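Local coordinates for anabena Tic22 (Anabaena sp., PDB 4EV1), which probably acts as a chaperone in protein transport associated with the thylakoids, as a cyanobacterial member of the Tic22-like family, at residues A[9-14]-A[207-212]; A[15-20]-A[49-54]; A[56-61]-A[78-83]; A[135-140]-A[159-164]; A[139-144]-A[179-184]. One frame throughout, in Å; residues are numbered along the deposited sequence.

Contact 1: A[9-14]-A[207-212]; sequences EKLDSV and VVLVPS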
# COMPACT_ATOMS: atom_id res chain seq x y z
N GLU A 9 5.49 -6.11 10.70
CA GLU A 9 6.82 -5.63 10.35
C GLU A 9 7.10 -5.68 8.85
O GLU A 9 7.88 -4.88 8.36
CB GLU A 9 7.90 -6.44 11.06
CG GLU A 9 7.97 -6.18 12.54
CD GLU A 9 8.91 -7.17 13.26
OE1 GLU A 9 9.77 -7.79 12.58
OE2 GLU A 9 8.77 -7.31 14.50
N LYS A 10 6.48 -6.63 8.15
CA LYS A 10 6.58 -6.71 6.69
C LYS A 10 5.82 -5.54 6.07
O LYS A 10 6.34 -4.85 5.21
CB LYS A 10 6.05 -8.05 6.15
CG LYS A 10 6.97 -9.28 6.45
CD LYS A 10 6.50 -10.48 5.71
CE LYS A 10 7.34 -11.70 6.03
NZ LYS A 10 8.75 -11.44 5.71
N LEU A 11 4.60 -5.35 6.52
CA LEU A 11 3.77 -4.23 6.04
C LEU A 11 4.38 -2.86 6.34
O LEU A 11 4.20 -1.90 5.56
CB LEU A 11 2.37 -4.31 6.66
CG LEU A 11 1.51 -5.50 6.27
CD1 LEU A 11 0.17 -5.55 7.07
CD2 LEU A 11 1.28 -5.55 4.76
N ASP A 12 5.07 -2.74 7.46
CA ASP A 12 5.68 -1.47 7.88
C ASP A 12 6.75 -0.92 6.92
O ASP A 12 7.12 0.25 7.02
CB ASP A 12 6.31 -1.60 9.27
CG ASP A 12 5.31 -1.46 10.41
OD1 ASP A 12 4.12 -1.19 10.17
OD2 ASP A 12 5.72 -1.61 11.58
N SER A 13 7.25 -1.74 6.02
CA SER A 13 8.18 -1.26 4.98
C SER A 13 7.54 -0.16 4.15
O SER A 13 8.23 0.61 3.53
CB SER A 13 8.49 -2.37 3.99
OG SER A 13 9.35 -3.31 4.56
N VAL A 14 6.21 -0.20 4.05
CA VAL A 14 5.46 0.60 3.09
C VAL A 14 4.90 1.81 3.81
O VAL A 14 4.10 1.66 4.74
CB VAL A 14 4.33 -0.23 2.48
CG1 VAL A 14 3.55 0.54 1.45
CG2 VAL A 14 4.87 -1.56 1.87
N VAL A 207 9.43 -13.02 1.99
CA VAL A 207 8.62 -12.03 1.31
C VAL A 207 8.84 -10.68 1.96
O VAL A 207 8.83 -10.56 3.19
CB VAL A 207 7.12 -12.38 1.34
CG1 VAL A 207 6.29 -11.26 0.73
CG2 VAL A 207 6.86 -13.70 0.63
N VAL A 208 9.11 -9.76 1.14
CA VAL A 208 9.24 -8.37 1.55
C VAL A 208 8.45 -7.49 0.59
O VAL A 208 8.30 -7.81 -0.61
CB VAL A 208 10.71 -7.91 1.57
CG1 VAL A 208 11.50 -8.68 2.61
CG2 VAL A 208 11.34 -8.07 0.19
N LEU A 209 7.91 -6.41 1.14
CA LEU A 209 7.19 -5.42 0.34
C LEU A 209 8.12 -4.27 0.03
O LEU A 209 8.73 -3.74 0.93
CB LEU A 209 5.98 -4.86 1.10
CG LEU A 209 4.82 -5.85 1.15
CD1 LEU A 209 5.06 -6.91 2.18
CD2 LEU A 209 3.51 -5.08 1.41
N VAL A 210 8.21 -3.90 -1.24
CA VAL A 210 9.13 -2.84 -1.66
C VAL A 210 8.27 -1.65 -2.13
O VAL A 210 7.58 -1.72 -3.15
CB VAL A 210 10.07 -3.33 -2.80
CG1 VAL A 210 11.02 -2.22 -3.21
CG2 VAL A 210 10.89 -4.59 -2.36
N PRO A 211 8.28 -0.55 -1.36
CA PRO A 211 7.51 0.60 -1.82
C PRO A 211 8.11 1.31 -3.04
O PRO A 211 9.15 0.95 -3.54
CB PRO A 211 7.51 1.50 -0.61
CG PRO A 211 8.82 1.21 0.06
CD PRO A 211 9.08 -0.24 -0.16
N SER A 212 7.42 2.33 -3.52
CA SER A 212 7.76 2.99 -4.76
C SER A 212 9.10 3.73 -4.63
O SER A 212 9.56 3.95 -3.51
CB SER A 212 6.70 4.03 -5.04
OG SER A 212 6.81 5.08 -4.05
O HOH W 1 8.38 -5.87 3.86

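Contact 2: A[15-20]-A[49-54]; sequences PIYLVT and MSRQEA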
# COMPACT_ATOMS: atom_id res chain seq x y z
N PRO A 15 5.29 3.01 3.39
CA PRO A 15 4.65 4.19 3.98
C PRO A 15 3.29 4.50 3.32
O PRO A 15 3.13 4.34 2.12
CB PRO A 15 5.65 5.31 3.73
CG PRO A 15 6.34 4.93 2.52
CD PRO A 15 6.31 3.39 2.40
N ILE A 16 2.34 4.96 4.13
CA ILE A 16 1.05 5.34 3.67
C ILE A 16 0.96 6.81 4.01
O ILE A 16 1.40 7.22 5.08
CB ILE A 16 -0.04 4.55 4.43
CG1 ILE A 16 0.16 3.04 4.20
CG2 ILE A 16 -1.47 5.03 4.04
CD1 ILE A 16 -0.06 2.53 2.79
N TYR A 17 0.41 7.61 3.12
CA TYR A 17 0.32 9.09 3.37
C TYR A 17 -1.12 9.51 3.74
O TYR A 17 -2.04 9.25 3.00
CB TYR A 17 0.86 9.80 2.15
CG TYR A 17 2.25 9.34 1.83
CD1 TYR A 17 3.32 9.75 2.60
CD2 TYR A 17 2.50 8.46 0.80
CE1 TYR A 17 4.61 9.33 2.34
CE2 TYR A 17 3.81 8.01 0.54
CZ TYR A 17 4.86 8.45 1.34
OH TYR A 17 6.16 8.04 1.09
N LEU A 18 -1.30 10.07 4.92
CA LEU A 18 -2.56 10.50 5.43
C LEU A 18 -2.61 12.01 5.36
O LEU A 18 -1.55 12.67 5.42
CB LEU A 18 -2.72 10.06 6.87
CG LEU A 18 -2.79 8.54 7.11
CD1 LEU A 18 -3.18 8.33 8.59
CD2 LEU A 18 -3.78 7.81 6.12
N VAL A 19 -3.79 12.54 5.10
CA VAL A 19 -4.04 13.97 5.22
C VAL A 19 -4.50 14.26 6.64
O VAL A 19 -5.56 13.77 7.11
CB VAL A 19 -5.06 14.48 4.20
CG1 VAL A 19 -5.40 15.98 4.47
CG2 VAL A 19 -4.55 14.33 2.80
N THR A 20 -3.69 15.06 7.34
CA THR A 20 -3.86 15.23 8.81
C THR A 20 -3.71 16.65 9.24
O THR A 20 -3.25 17.47 8.45
CB THR A 20 -2.85 14.40 9.61
OG1 THR A 20 -1.56 15.01 9.59
CG2 THR A 20 -2.72 12.96 9.09
N MET A 49 -1.13 6.07 -1.42
CA MET A 49 0.12 5.38 -1.70
C MET A 49 1.16 6.36 -2.16
O MET A 49 2.37 6.07 -2.01
CB MET A 49 -0.08 4.32 -2.77
CG MET A 49 -1.02 3.18 -2.32
SD MET A 49 -0.71 2.47 -0.71
CE MET A 49 0.91 1.90 -0.94
N SER A 50 0.69 7.53 -2.67
CA SER A 50 1.59 8.59 -3.18
C SER A 50 1.52 9.86 -2.34
O SER A 50 0.45 10.46 -2.19
CB SER A 50 1.22 8.95 -4.63
OG SER A 50 1.68 10.25 -4.96
N ARG A 51 2.67 10.29 -1.83
CA ARG A 51 2.74 11.53 -1.06
C ARG A 51 2.33 12.73 -1.91
O ARG A 51 1.60 13.61 -1.44
CB ARG A 51 4.16 11.73 -0.51
CG ARG A 51 4.28 12.87 0.48
CD ARG A 51 5.51 12.72 1.35
NE ARG A 51 6.68 13.38 0.77
CZ ARG A 51 7.03 14.64 1.04
NH1 ARG A 51 6.31 15.37 1.88
NH2 ARG A 51 8.11 15.16 0.47
N GLN A 52 2.81 12.78 -3.15
CA GLN A 52 2.50 13.88 -4.06
C GLN A 52 0.98 14.00 -4.29
O GLN A 52 0.44 15.12 -4.33
CB GLN A 52 3.24 13.76 -5.41
CG GLN A 52 2.63 14.67 -6.55
CD GLN A 52 3.61 15.04 -7.65
OE1 GLN A 52 3.39 16.01 -8.38
NE2 GLN A 52 4.69 14.28 -7.79
N GLU A 53 0.31 12.85 -4.42
CA GLU A 53 -1.16 12.84 -4.57
C GLU A 53 -1.85 13.39 -3.33
O GLU A 53 -2.80 14.19 -3.46
CB GLU A 53 -1.73 11.44 -4.93
CG GLU A 53 -1.57 11.12 -6.37
CD GLU A 53 -2.03 9.70 -6.78
OE1 GLU A 53 -2.98 9.19 -6.16
OE2 GLU A 53 -1.42 9.14 -7.76
N ALA A 54 -1.39 12.98 -2.15
CA ALA A 54 -1.94 13.48 -0.89
C ALA A 54 -1.80 14.99 -0.82
O ALA A 54 -2.72 15.69 -0.45
CB ALA A 54 -1.19 12.82 0.36
O HOH W 2 3.91 4.47 -0.49

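Contact 3: A[56-61]-A[78-83]; sequences AFINEL and LQVTAV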
# COMPACT_ATOMS: atom_id res chain seq x y z
N ALA A 56 -1.49 17.07 -3.28
CA ALA A 56 -2.28 17.72 -4.32
C ALA A 56 -3.71 17.90 -3.81
O ALA A 56 -4.34 18.93 -4.04
CB ALA A 56 -2.25 16.86 -5.61
N PHE A 57 -4.21 16.90 -3.10
CA PHE A 57 -5.51 16.97 -2.46
C PHE A 57 -5.60 18.15 -1.50
O PHE A 57 -6.52 18.95 -1.57
CB PHE A 57 -5.88 15.65 -1.79
CG PHE A 57 -7.13 15.74 -1.00
CD1 PHE A 57 -8.36 15.78 -1.64
CD2 PHE A 57 -7.09 15.89 0.37
CE1 PHE A 57 -9.50 15.90 -0.94
CE2 PHE A 57 -8.27 16.01 1.08
CZ PHE A 57 -9.47 16.00 0.42
N ILE A 58 -4.59 18.28 -0.63
CA ILE A 58 -4.52 19.43 0.26
C ILE A 58 -4.47 20.75 -0.54
O ILE A 58 -5.18 21.71 -0.22
CB ILE A 58 -3.28 19.33 1.19
CG1 ILE A 58 -3.39 18.12 2.11
CG2 ILE A 58 -3.11 20.64 1.97
CD1 ILE A 58 -2.07 17.76 2.90
N ASN A 59 -3.63 20.82 -1.57
CA ASN A 59 -3.46 22.06 -2.34
C ASN A 59 -4.79 22.44 -3.01
O ASN A 59 -5.19 23.61 -3.02
CB ASN A 59 -2.32 21.94 -3.39
CG ASN A 59 -0.95 21.71 -2.74
OD1 ASN A 59 -0.79 21.86 -1.51
ND2 ASN A 59 0.02 21.29 -3.53
N GLU A 60 -5.49 21.43 -3.49
CA GLU A 60 -6.81 21.65 -4.09
C GLU A 60 -7.79 22.25 -3.09
O GLU A 60 -8.46 23.27 -3.37
CB GLU A 60 -7.33 20.32 -4.61
CG GLU A 60 -8.31 20.43 -5.76
CD GLU A 60 -8.70 19.08 -6.27
OE1 GLU A 60 -7.91 18.10 -6.11
OE2 GLU A 60 -9.81 18.99 -6.84
N LEU A 61 -7.86 21.66 -1.90
CA LEU A 61 -8.74 22.17 -0.87
C LEU A 61 -8.37 23.61 -0.53
O LEU A 61 -9.23 24.47 -0.40
CB LEU A 61 -8.71 21.32 0.41
CG LEU A 61 -9.28 19.90 0.43
CD1 LEU A 61 -9.10 19.33 1.85
CD2 LEU A 61 -10.78 19.83 0.04
N LEU A 78 -3.65 21.71 7.47
CA LEU A 78 -3.53 20.38 6.82
C LEU A 78 -2.14 20.12 6.27
O LEU A 78 -1.53 21.00 5.68
CB LEU A 78 -4.50 20.27 5.67
CG LEU A 78 -5.94 20.11 6.03
CD1 LEU A 78 -6.69 19.98 4.72
CD2 LEU A 78 -6.18 18.90 6.96
N GLN A 79 -1.67 18.88 6.42
CA GLN A 79 -0.41 18.42 5.93
C GLN A 79 -0.48 16.91 5.72
O GLN A 79 -1.44 16.24 6.11
CB GLN A 79 0.67 18.73 6.94
CG GLN A 79 0.58 17.90 8.28
CD GLN A 79 1.72 18.21 9.23
OE1 GLN A 79 1.84 19.33 9.72
NE2 GLN A 79 2.59 17.23 9.46
N VAL A 80 0.55 16.38 5.09
CA VAL A 80 0.68 14.98 4.87
C VAL A 80 1.50 14.42 6.03
O VAL A 80 2.57 14.96 6.34
CB VAL A 80 1.42 14.68 3.56
CG1 VAL A 80 1.58 13.12 3.36
CG2 VAL A 80 0.69 15.27 2.36
N THR A 81 1.01 13.33 6.63
CA THR A 81 1.74 12.54 7.61
C THR A 81 2.00 11.14 7.02
O THR A 81 1.08 10.50 6.48
CB THR A 81 0.94 12.47 8.92
OG1 THR A 81 0.80 13.82 9.42
CG2 THR A 81 1.62 11.59 9.94
N ALA A 82 3.23 10.68 7.14
CA ALA A 82 3.64 9.36 6.69
C ALA A 82 3.48 8.32 7.85
O ALA A 82 3.97 8.55 8.97
CB ALA A 82 5.08 9.44 6.21
N VAL A 83 2.71 7.27 7.62
CA VAL A 83 2.44 6.21 8.61
C VAL A 83 2.86 4.84 7.99
O VAL A 83 2.49 4.52 6.85
CB VAL A 83 0.93 6.20 8.99
CG1 VAL A 83 0.58 5.15 10.13
CG2 VAL A 83 0.43 7.68 9.35

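Contact 4: A[135-140]-A[159-164]; sequences MFAVRF and VPLFLS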
# COMPACT_ATOMS: atom_id res chain seq x y z
N MET A 135 0.32 -4.98 -6.62
CA MET A 135 1.73 -5.31 -6.37
C MET A 135 2.22 -6.19 -7.54
O MET A 135 1.43 -6.85 -8.23
CB MET A 135 1.88 -6.04 -5.05
CG MET A 135 1.32 -5.29 -3.84
SD MET A 135 1.75 -6.07 -2.27
CE MET A 135 3.37 -5.47 -2.04
N PHE A 136 3.52 -6.23 -7.74
CA PHE A 136 4.07 -6.86 -8.91
C PHE A 136 5.16 -7.78 -8.48
O PHE A 136 6.04 -7.37 -7.73
CB PHE A 136 4.60 -5.81 -9.88
CG PHE A 136 3.60 -4.73 -10.18
CD1 PHE A 136 3.54 -3.59 -9.41
CD2 PHE A 136 2.68 -4.88 -11.21
CE1 PHE A 136 2.61 -2.59 -9.67
CE2 PHE A 136 1.75 -3.88 -11.49
CZ PHE A 136 1.72 -2.73 -10.70
N ALA A 137 5.11 -9.04 -8.97
CA ALA A 137 6.10 -10.02 -8.57
C ALA A 137 6.63 -10.68 -9.82
O ALA A 137 5.85 -11.08 -10.71
CB ALA A 137 5.48 -11.05 -7.61
N VAL A 138 7.95 -10.79 -9.89
CA VAL A 138 8.60 -11.39 -11.05
C VAL A 138 8.66 -12.90 -10.92
O VAL A 138 8.99 -13.42 -9.86
CB VAL A 138 10.00 -10.82 -11.24
CG1 VAL A 138 10.77 -11.56 -12.38
CG2 VAL A 138 9.85 -9.34 -11.53
N ARG A 139 8.32 -13.60 -11.99
CA ARG A 139 8.33 -15.06 -11.98
C ARG A 139 9.23 -15.54 -13.07
O ARG A 139 9.37 -14.87 -14.09
CB ARG A 139 6.94 -15.63 -12.23
CG ARG A 139 5.87 -15.14 -11.29
CD ARG A 139 4.58 -15.88 -11.57
NE ARG A 139 3.92 -15.40 -12.78
CZ ARG A 139 2.64 -15.64 -13.08
NH1 ARG A 139 1.87 -16.36 -12.27
NH2 ARG A 139 2.13 -15.14 -14.20
N PHE A 140 9.84 -16.69 -12.85
CA PHE A 140 10.66 -17.34 -13.87
C PHE A 140 9.83 -17.65 -15.15
O PHE A 140 10.34 -17.56 -16.28
CB PHE A 140 11.30 -18.62 -13.32
CG PHE A 140 12.38 -18.37 -12.29
CD1 PHE A 140 13.61 -17.83 -12.66
CD2 PHE A 140 12.17 -18.66 -10.96
CE1 PHE A 140 14.59 -17.56 -11.72
CE2 PHE A 140 13.16 -18.40 -10.01
CZ PHE A 140 14.36 -17.87 -10.39
N VAL A 159 12.06 -12.58 -1.44
CA VAL A 159 11.18 -12.55 -2.59
C VAL A 159 10.44 -11.20 -2.57
O VAL A 159 9.53 -11.00 -1.76
CB VAL A 159 10.16 -13.69 -2.58
CG1 VAL A 159 9.20 -13.51 -3.74
CG2 VAL A 159 10.87 -15.11 -2.67
N PRO A 160 10.82 -10.27 -3.46
CA PRO A 160 10.29 -8.91 -3.37
C PRO A 160 8.96 -8.73 -4.06
O PRO A 160 8.85 -9.05 -5.23
CB PRO A 160 11.34 -8.09 -4.12
CG PRO A 160 11.84 -9.01 -5.14
CD PRO A 160 11.84 -10.37 -4.52
N LEU A 161 7.97 -8.17 -3.36
CA LEU A 161 6.73 -7.74 -3.97
C LEU A 161 6.71 -6.19 -4.13
O LEU A 161 6.72 -5.42 -3.15
CB LEU A 161 5.54 -8.23 -3.17
CG LEU A 161 5.56 -9.70 -2.72
CD1 LEU A 161 4.35 -10.02 -1.83
CD2 LEU A 161 5.60 -10.60 -3.92
N PHE A 162 6.72 -5.73 -5.37
CA PHE A 162 6.89 -4.32 -5.65
C PHE A 162 5.56 -3.61 -5.71
O PHE A 162 4.61 -4.07 -6.36
CB PHE A 162 7.63 -4.11 -6.97
CG PHE A 162 9.00 -4.76 -6.99
CD1 PHE A 162 10.09 -4.13 -6.37
CD2 PHE A 162 9.19 -5.98 -7.59
CE1 PHE A 162 11.36 -4.74 -6.39
CE2 PHE A 162 10.44 -6.58 -7.63
CZ PHE A 162 11.52 -5.97 -7.03
N LEU A 163 5.51 -2.45 -5.07
CA LEU A 163 4.35 -1.57 -5.20
C LEU A 163 4.43 -0.77 -6.51
O LEU A 163 3.42 -0.18 -6.96
CB LEU A 163 4.24 -0.64 -4.01
CG LEU A 163 3.56 -1.11 -2.72
CD1 LEU A 163 2.06 -1.45 -2.98
CD2 LEU A 163 4.28 -2.27 -2.05
N SER A 164 5.61 -0.76 -7.14
CA SER A 164 5.78 -0.07 -8.38
C SER A 164 6.23 -0.98 -9.54
O SER A 164 7.25 -1.65 -9.46
CB SER A 164 6.76 1.07 -8.19
OG SER A 164 6.79 1.78 -9.38
O HOH W 3 9.42 -9.94 -7.78

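Contact 5: A[139-144]-A[179-184]; sequences RFAPDQ and HPKADI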
# COMPACT_ATOMS: atom_id res chain seq x y z
N ARG A 139 8.32 -13.60 -11.99
CA ARG A 139 8.33 -15.06 -11.98
C ARG A 139 9.23 -15.54 -13.07
O ARG A 139 9.37 -14.87 -14.09
CB ARG A 139 6.94 -15.63 -12.23
CG ARG A 139 5.87 -15.14 -11.29
CD ARG A 139 4.58 -15.88 -11.57
NE ARG A 139 3.92 -15.40 -12.78
CZ ARG A 139 2.64 -15.64 -13.08
NH1 ARG A 139 1.87 -16.36 -12.27
NH2 ARG A 139 2.13 -15.14 -14.20
N PHE A 140 9.84 -16.69 -12.85
CA PHE A 140 10.66 -17.34 -13.87
C PHE A 140 9.83 -17.65 -15.15
O PHE A 140 10.34 -17.56 -16.28
CB PHE A 140 11.30 -18.62 -13.32
CG PHE A 140 12.38 -18.37 -12.29
CD1 PHE A 140 13.61 -17.83 -12.66
CD2 PHE A 140 12.17 -18.66 -10.96
CE1 PHE A 140 14.59 -17.56 -11.72
CE2 PHE A 140 13.16 -18.40 -10.01
CZ PHE A 140 14.36 -17.87 -10.39
N ALA A 141 8.57 -18.01 -14.95
CA ALA A 141 7.61 -18.24 -16.04
C ALA A 141 6.23 -18.29 -15.41
O ALA A 141 6.12 -18.51 -14.21
CB ALA A 141 7.92 -19.56 -16.79
N PRO A 142 5.16 -18.07 -16.20
CA PRO A 142 3.79 -18.06 -15.66
C PRO A 142 3.48 -19.24 -14.74
O PRO A 142 2.74 -19.10 -13.77
CB PRO A 142 2.91 -18.09 -16.90
CG PRO A 142 3.74 -17.43 -17.97
CD PRO A 142 5.18 -17.79 -17.65
N ASP A 143 4.06 -20.40 -15.06
CA ASP A 143 3.84 -21.65 -14.32
C ASP A 143 5.00 -21.98 -13.37
O ASP A 143 5.11 -23.11 -12.88
CB ASP A 143 3.67 -22.80 -15.32
CG ASP A 143 4.60 -22.66 -16.51
OD1 ASP A 143 5.84 -22.75 -16.34
OD2 ASP A 143 4.08 -22.41 -17.62
N GLN A 144 5.88 -21.02 -13.11
CA GLN A 144 7.07 -21.30 -12.31
C GLN A 144 7.14 -20.36 -11.09
O GLN A 144 6.22 -19.58 -10.88
CB GLN A 144 8.31 -21.29 -13.22
CG GLN A 144 8.42 -22.61 -14.04
CD GLN A 144 9.45 -22.59 -15.17
OE1 GLN A 144 10.10 -21.57 -15.44
NE2 GLN A 144 9.60 -23.73 -15.84
N HIS A 179 16.12 -16.55 -18.56
CA HIS A 179 14.74 -17.07 -18.43
C HIS A 179 13.81 -16.31 -19.37
O HIS A 179 13.09 -15.40 -18.94
CB HIS A 179 14.26 -16.97 -16.98
CG HIS A 179 15.14 -17.69 -16.01
ND1 HIS A 179 14.93 -19.01 -15.65
CD2 HIS A 179 16.24 -17.28 -15.33
CE1 HIS A 179 15.86 -19.38 -14.79
NE2 HIS A 179 16.67 -18.35 -14.58
N PRO A 180 13.83 -16.67 -20.66
CA PRO A 180 13.13 -15.85 -21.67
C PRO A 180 11.61 -15.82 -21.50
O PRO A 180 10.98 -14.89 -22.02
CB PRO A 180 13.51 -16.52 -23.00
CG PRO A 180 14.79 -17.24 -22.70
CD PRO A 180 14.63 -17.74 -21.30
N LYS A 181 11.06 -16.80 -20.80
CA LYS A 181 9.64 -16.86 -20.45
C LYS A 181 9.27 -16.08 -19.17
O LYS A 181 8.10 -16.06 -18.77
CB LYS A 181 9.22 -18.32 -20.29
CG LYS A 181 9.19 -19.10 -21.63
CD LYS A 181 9.26 -20.61 -21.45
CE LYS A 181 7.92 -21.32 -21.73
NZ LYS A 181 6.82 -20.74 -20.91
N ALA A 182 10.26 -15.47 -18.51
CA ALA A 182 10.00 -14.70 -17.27
C ALA A 182 8.92 -13.62 -17.46
O ALA A 182 8.79 -13.03 -18.52
CB ALA A 182 11.28 -14.09 -16.72
N ASP A 183 8.12 -13.40 -16.42
CA ASP A 183 7.10 -12.37 -16.49
C ASP A 183 6.83 -11.73 -15.14
O ASP A 183 7.39 -12.14 -14.12
CB ASP A 183 5.81 -12.93 -17.09
CG ASP A 183 5.01 -13.75 -16.11
OD1 ASP A 183 5.57 -14.21 -15.09
OD2 ASP A 183 3.81 -13.96 -16.36
N ILE A 184 5.98 -10.71 -15.16
CA ILE A 184 5.53 -10.06 -13.94
C ILE A 184 4.09 -10.48 -13.66
O ILE A 184 3.24 -10.27 -14.50
CB ILE A 184 5.58 -8.53 -14.07
CG1 ILE A 184 6.98 -8.07 -14.49
CG2 ILE A 184 5.14 -7.88 -12.74
CD1 ILE A 184 7.09 -6.56 -14.78

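Contact 1: A[9-14]-A[207-212]
Leu209 projects from strand 207-210 toward residues 9-14 and meets two side chains in different attitudes. Leu11 lies beside it, both chains pointing the same way, with CD2 of Leu11 4.1 Å from CD2 of Leu209. Val14 instead crosses Leu209 at about a right angle, and its CG2 comes within 3.6 Å of Leu209 CB. That branch stands anti to the carbonyl carbon of Val14, on the side of the backbone N, while CG1 takes the position anti to N (chi1 -178°). A step further along, Pro211 turns its ring to the backbone of Ser13, with CG 3.6 Å from Ser13 O.

One polar bond lies at Val207. The Lys10 chain is extended as far as CE, then bends at chi4 (-58°) to bring NZ 2.7 Å from Val207 O, in the carbonyl plane with a C=O...N angle of 155°. Asn205 O is a second acceptor for this ammonium group. Separately, a water links Lys10 O, Leu209 N and Ser13 OG: it donates to Lys10 O at 2.7 Å, accepts from Leu209 N at 2.8 Å and bonds to Ser13 OG at 2.8 Å.

Helix 4-11 is thus joined to the outer strand of a mixed sheet. Val208 and Val210 bond through their backbones to strand 156-162, while Leu11 reaches Leu85 and Tyr89 of helix 85-94 and Leu193 of helix 189-198; Leu209 touches Ile189 of the latter.

Contact 2: A[15-20]-A[49-54]
Tyr17 and Arg51 make the CH-pi contact. Arg51 CB stands 3.6 Å from the centroid of the Tyr17 ring, only 3° off the ring normal, which places it over the centre of the face. CD of the same chain approaches Tyr17 CE1 at 3.6 Å, before the bend at chi3 (91°) carries NE onward. The ring and guanidinium planes are inclined by 50°, so the two groups are not stacked parallel.

The polar contacts run mostly through the backbone. A water donates to Pro15 O and to Met49 O, at 2.7 Å from each, and Met49 O also lies at the edge of the Tyr17 ring. Ser50 is the N-cap of helix 51-63: its OG accepts from Glu53 N at 3.0 Å. The N-terminal end of this helix packs on strand 15-20, which pairs with strand 79-84 in an antiparallel sheet. Helix 213-220 adds a further neighbour, since Tyr17 OH is hydrogen-bonded to Ser215 OG.

Apolar contacts spread along the strand. Ile16 CD1 meets Met49 SD at 3.6 Å, the two chains crossing obliquely. Tyr17 CB lies 4.1 Å from Ala54 CB, and Val19 CG2 reaches the same Ala54 CB at 4.4 Å.

Contact 3: A[56-61]-A[78-83]
Leu78 O receives a hydrogen bond from Arg62 NH2, a residue just beyond the helical segment 56-61, and the same oxygen has Ile58 CG2 4.0 Å away. Across the two segments themselves the side chains that touch are apolar, and one of them also rests on a peptide. Ile58 points toward the strand and uses both branches: CG2 approaches Leu78 CB at 4.0 Å, while CD1, held anti to CA by chi2 of 169°, extends to the peptide carbon Gln79 C at 3.3 Å. The tip also meets Val80 CG2 at 3.8 Å. One helical turn further on, Leu61 crosses Leu78 at about a right angle, CD1 to CD1 at 3.8 Å. Leu61 CG additionally lies over one face of the Phe57 ring, offset toward its rim.

Helix 51-63 thereby packs on the beginning of strand 79-84, where Ile58 also touches Val19 of the adjoining strand 15-20. With aliphatic carbons meeting one another and a peptide, the geometry implies that the segments are joined by van der Waals packing, while the polar bond of Leu78 O is made to Arg62, outside them.

Contact 4: A[135-140]-A[159-164]
Met135 and Leu163 lie side by side, pointing the same way. From its root, Met135 CB lies 3.6 Å from Phe162 O. CG comes next, 4.0 Å from Leu163 CD1, and the bend at chi3 (81°), about the CG-SD bond, places CE against the other segment. There CE meets three groups: Leu163 CD2 at 3.3 Å, tighter than usual van der Waals contact, Leu161 O at 3.5 Å, and Leu161 CB.

The backbones form a single antiparallel bridge. Phe136 and Phe162 make the hydrogen-bonded pair, with Phe136 N 2.8 Å from Phe162 O and Phe162 N 3.0 Å from Phe136 O. The N-to-C directions of the two strands are 143° apart, short of antiparallel, and beyond the pair a water replaces direct bonding, accepting from Val138 N and donating to Pro160 O. The bridge links strand 134-139, which pairs with 183-188, to strand 156-162 of the mixed sheet.

Further along, Ala137 CB touches Leu161 CD2 at 3.7 Å. The Phe136 ring has Leu163 O at its edge, and the side chain also touches Ala168 of helix 165-175.

Contact 5: A[139-144]-A[179-184]
Arg139 grips the carboxylate of Asp183 side-on with two nitrogens, NE to OD1 at 3.1 Å and NH2 to OD2 at 3.0 Å. Both oxygens use their syn lone pairs, and the guanidinium and carboxylate planes are only 2° apart, the geometry of a bidentate salt bridge. The two residues are also an antiparallel hydrogen-bonded pair at one end of the two-stranded sheet 134-139/183-188, so side chains and backbone hold the same position. Arg139 N donates to Asp183 O at 2.7 Å, and Asp183 N returns a bond to Arg139 O at 3.0 Å. Asp183 CG sits between its own backbone N and carbonyl carbon (chi1 77°), which places CG on the side of the arginine. Pro142 O stands 3.2 Å above the guanidinium plane of Arg139, offset toward the rim, and may add electrostatic stabilisation to it.

A type I turn, Ala141 to Gln144, follows Arg139 and another, His179 to Ala182, precedes Asp183. Here the contacts are van der Waals: Pro142 CG lies 3.8 Å from Asp183 OD2, and Ala141 CB 3.9 Å from Lys181 CB. At the outer margin Phe140 and His179 form an edge-to-face pair with planes inclined by 53°. Phe140 CD1 supplies the edge, lying 3.4 Å above the His179 ring plane and over the ring centre.

How the contacts relate
Contacts 2 to 5 all lie within the chain loop closed by contact 1; contacts 2 and 3 follow one another before contacts 4 and 5. Contacts 2 and 3, with centres about 7 Å apart, share helix 51-63 and the sheet of strands 15-20 and 79-84. Contacts 4 and 5, about 12 Å apart, share Arg139 and Phe140, both reach the sheet of strands 134-139 and 183-188, and lie on the opposite side of the chain's centre. Contact 1 touches both groups, adjoining contact 4 through neighbouring strands 207-210 and 156-162 and contact 2 through Pro211 and Val14. This is consistent with contact 1 joining the two parts of the fold, which also meet where Met49 packs on Leu163.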